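Side-chain contacts in transcriptional regulator (Pseudomonas aeruginosa, PDB 3E7Q), which probably binds DNA as a TetR-family transcriptional repressor, with a predicted helix-turn-helix motif and an all-helical C-terminal regulatory region: residues Leu104-Pro107 with Gln108-Asp111; Trp174-Ser177 with Gly178-Pro181. All coordinates share one frame; numbering follows the deposited sequence.

Contact 1. Residues Leu104-Pro107 with Gln108-Asp111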
# COMPACT_ATOMS: atom_id res chain seq x y z
N LEU B 104 -12.87 -9.37 -3.23
CA LEU B 104 -11.80 -8.67 -2.51
C LEU B 104 -10.74 -8.05 -3.45
O LEU B 104 -9.97 -7.16 -3.03
CB LEU B 104 -11.16 -9.59 -1.47
CG LEU B 104 -12.18 -10.00 -0.41
CD1 LEU B 104 -11.61 -11.00 0.57
CD2 LEU B 104 -12.79 -8.78 0.34
N LEU B 105 -10.70 -8.49 -4.72
CA LEU B 105 -9.71 -7.91 -5.64
C LEU B 105 -10.31 -6.77 -6.48
O LEU B 105 -9.64 -6.24 -7.35
CB LEU B 105 -9.03 -9.01 -6.48
CG LEU B 105 -7.60 -8.70 -6.97
CD1 LEU B 105 -6.58 -8.48 -5.82
CD2 LEU B 105 -7.10 -9.76 -7.95
N ASP B 106 -11.55 -6.37 -6.18
CA ASP B 106 -12.22 -5.27 -6.87
C ASP B 106 -11.41 -3.97 -6.84
O ASP B 106 -11.28 -3.32 -5.78
CB ASP B 106 -13.62 -5.00 -6.26
CG ASP B 106 -14.37 -3.81 -6.92
OD1 ASP B 106 -14.12 -3.49 -8.13
OD2 ASP B 106 -15.22 -3.20 -6.22
N PRO B 107 -10.90 -3.56 -8.01
CA PRO B 107 -10.04 -2.38 -8.02
C PRO B 107 -10.82 -1.10 -7.73
O PRO B 107 -10.22 -0.06 -7.50
CB PRO B 107 -9.50 -2.36 -9.46
CG PRO B 107 -10.63 -2.97 -10.28
CD PRO B 107 -11.11 -4.09 -9.38
N GLN B 108 -12.15 -1.14 -7.76
CA GLN B 108 -12.91 0.07 -7.54
C GLN B 108 -12.68 0.68 -6.20
O GLN B 108 -12.69 1.89 -6.07
CB GLN B 108 -14.42 -0.14 -7.71
CG GLN B 108 -15.20 1.22 -7.72
CD GLN B 108 -16.60 1.10 -8.30
OE1 GLN B 108 -16.89 0.19 -9.11
NE2 GLN B 108 -17.47 2.02 -7.89
N LEU B 109 -12.46 -0.16 -5.19
CA LEU B 109 -12.31 0.32 -3.83
C LEU B 109 -10.90 0.83 -3.48
O LEU B 109 -10.72 1.37 -2.38
CB LEU B 109 -12.68 -0.79 -2.85
CG LEU B 109 -14.16 -0.99 -2.50
CD1 LEU B 109 -14.27 -2.22 -1.58
CD2 LEU B 109 -14.79 0.23 -1.88
N LEU B 110 -9.91 0.64 -4.37
CA LEU B 110 -8.52 1.03 -4.10
C LEU B 110 -8.48 2.47 -3.61
O LEU B 110 -7.84 2.78 -2.61
CB LEU B 110 -7.65 0.88 -5.34
CG LEU B 110 -6.24 1.48 -5.30
CD1 LEU B 110 -5.35 0.65 -4.45
CD2 LEU B 110 -5.62 1.65 -6.72
N ASP B 111 -9.21 3.33 -4.30
CA ASP B 111 -9.27 4.74 -3.99
C ASP B 111 -9.75 5.01 -2.56
O ASP B 111 -9.28 5.97 -1.91
CB ASP B 111 -10.21 5.49 -4.97
CG ASP B 111 -10.23 4.88 -6.40
OD1 ASP B 111 -9.95 5.68 -7.36
OD2 ASP B 111 -10.56 3.65 -6.56

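Contact 2. Residues Trp174-Ser177 with Gly178-Pro181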
# COMPACT_ATOMS: atom_id res chain seq x y z
N TRP B 174 -2.14 -7.05 -3.21
CA TRP B 174 -3.43 -6.43 -3.44
C TRP B 174 -3.22 -5.02 -4.04
O TRP B 174 -3.87 -4.65 -4.99
CB TRP B 174 -4.24 -6.40 -2.14
CG TRP B 174 -5.56 -5.77 -2.32
CD1 TRP B 174 -6.70 -6.36 -2.78
CD2 TRP B 174 -5.88 -4.39 -2.10
NE1 TRP B 174 -7.71 -5.43 -2.87
CE2 TRP B 174 -7.23 -4.22 -2.44
CE3 TRP B 174 -5.14 -3.28 -1.68
CZ2 TRP B 174 -7.86 -3.00 -2.33
CZ3 TRP B 174 -5.78 -2.04 -1.57
CH2 TRP B 174 -7.11 -1.91 -1.91
N LEU B 175 -2.29 -4.25 -3.48
CA LEU B 175 -1.97 -2.92 -3.93
C LEU B 175 -1.43 -2.92 -5.37
O LEU B 175 -1.89 -2.16 -6.23
CB LEU B 175 -0.99 -2.25 -2.93
CG LEU B 175 -0.43 -0.84 -3.23
CD1 LEU B 175 -1.58 0.23 -3.26
CD2 LEU B 175 0.67 -0.48 -2.22
N GLU B 176 -0.49 -3.80 -5.68
CA GLU B 176 -0.03 -3.90 -7.04
C GLU B 176 -1.07 -4.34 -8.07
O GLU B 176 -1.00 -3.88 -9.18
CB GLU B 176 1.23 -4.75 -7.18
CG GLU B 176 1.84 -4.68 -8.61
CD GLU B 176 1.73 -3.27 -9.34
OE1 GLU B 176 1.99 -2.17 -8.73
OE2 GLU B 176 1.41 -3.32 -10.58
N SER B 177 -2.00 -5.22 -7.70
CA SER B 177 -3.08 -5.63 -8.60
C SER B 177 -3.86 -4.42 -8.97
O SER B 177 -4.17 -4.25 -10.13
CB SER B 177 -4.05 -6.68 -8.00
OG SER B 177 -3.40 -7.86 -7.50
N GLY B 178 -4.19 -3.59 -7.99
CA GLY B 178 -4.97 -2.39 -8.22
C GLY B 178 -4.22 -1.28 -8.94
O GLY B 178 -4.77 -0.63 -9.80
N LEU B 179 -2.96 -1.05 -8.63
CA LEU B 179 -2.19 -0.02 -9.37
C LEU B 179 -1.91 -0.39 -10.85
O LEU B 179 -1.86 0.50 -11.75
CB LEU B 179 -0.90 0.31 -8.66
CG LEU B 179 -1.09 1.03 -7.32
CD1 LEU B 179 0.22 1.04 -6.56
CD2 LEU B 179 -1.61 2.41 -7.54
N ASN B 180 -1.71 -1.68 -11.11
CA ASN B 180 -1.59 -2.17 -12.46
C ASN B 180 -2.07 -3.63 -12.55
O ASN B 180 -1.31 -4.55 -12.25
CB ASN B 180 -0.15 -2.06 -12.97
CG ASN B 180 -0.03 -2.32 -14.51
OD1 ASN B 180 -0.93 -2.90 -15.14
ND2 ASN B 180 1.09 -1.92 -15.08
N PRO B 181 -3.35 -3.83 -12.94
CA PRO B 181 -3.89 -5.20 -13.01
C PRO B 181 -3.15 -6.10 -13.98
O PRO B 181 -3.35 -7.29 -13.92
CB PRO B 181 -5.33 -5.00 -13.48
CG PRO B 181 -5.35 -3.62 -14.09
CD PRO B 181 -4.34 -2.81 -13.35

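Contact 1. Residues Leu104-Pro107 with Gln108-Asp111
Asp106 and Gln108 meet in an Asx turn that leads out of the short helix 102-105 and, through a 3-10 turn, into helix 110-120 of the TetR-type C-terminal region. The Asp106 side chain leaves with CG anti to the backbone N (chi1 178°), which brings its carboxylate beside the next peptide but one. OD1 of Asp106 accepts the N-H of Gln108 at 3.1 Å; the bond is fairly straight, yet it reaches the oxygen from above the carboxylate plane. The Gln108 side chain runs in the same direction as that of Asp106, and its CB rests 3.4 Å from Asp106 OD1. Farther out the two chains part, and the extended Gln108 reaches Lys28 of helix 12-34. The main-chain O of Asp106 adds a weak bond from Leu109 N at 3.4 Å, so carboxylate and carbonyl take successive peptide N-H groups. Pro107 carries the chain onward through its carbonyl, which closes a second i to i+3 turn, of the 3-10 kind: O of Pro107 receives Leu110 N at 3.2 Å, while Leu110 CB sits 3.5 Å from the same oxygen.

Contact 2. Residues Trp174-Ser177 with Gly178-Pro181
This is a C-terminal helix-end contact in the all-helical C-terminal region of this TetR-family protein: Trp174-Ser177 lie near the C-terminal end of helix 159-179, and Gly178-Pro181 finish it and leave it, on a face that touches the second subunit of the dimer. Three i to i+4 bonds carry the helix to its end. Gly178 N meets Trp174 O, Leu179 N reaches Leu175 O at 2.9 Å, and Asn180 N binds Glu176 O at 3.0 Å. The ladder cannot go on, because the nitrogen that comes 3.0 Å from Ser177 O is Pro181 N, which has no hydrogen; the proline CD lies 3.5 Å from the same oxygen. Asn180 has already left helical backbone angles.

Along one side of the helix Leu175 and Leu179 run alongside each other, their CD1 methyls 3.8 Å apart. Leu175 also packs on Trp117 of the second subunit and Leu179 on His130 of that subunit. Glu176 starts anti to its main-chain nitrogen but bends at chi2 (36°), which swings the carboxylate onward alongside Leu179 and Asn180. Its two oxygens divide their work: OE1, 3.8 Å from Leu179 CB, makes a weak hydrogen bond to His130 NE2 of the second subunit, whereas OE2 pairs with Thr183 OG1. That hydroxyl lies within hydrogen-bonding reach of Asn180 O as well, and the two oxygens would share its single proton. Asn180 in turn closes an Asx turn from OD1 to Ala182 N and offers ND2 in a weak bond to Asp131 of the second subunit. Glu176 and Asn180 point the same way with their flat ends turned 65° apart, and OE2 of Glu176 presses close to CB of Asn180 at 3.1 Å.

How the contacts relate
Contact 1 precedes contact 2 in the chain, yet their centres lie only 9 Å apart, for the turn between helices 102-105 and 110-120 packs against the end of helix 159-179. Trp174 makes three of the four closest approaches between them. Its indole NE1 lies 2.9 Å from Leu104 O, a probable hydrogen bond, while CD1 of the same ring touches Leu105 CD1 at 3.7 Å and CH2 comes 3.9 Å from Leu110 CA. Leu105 CD1 also packs on Ser177 OG at 3.6 Å. The two contacts face different neighbours: 104-111 reaches Lys28 of helix 12-34, whereas 174-181 meets the second subunit.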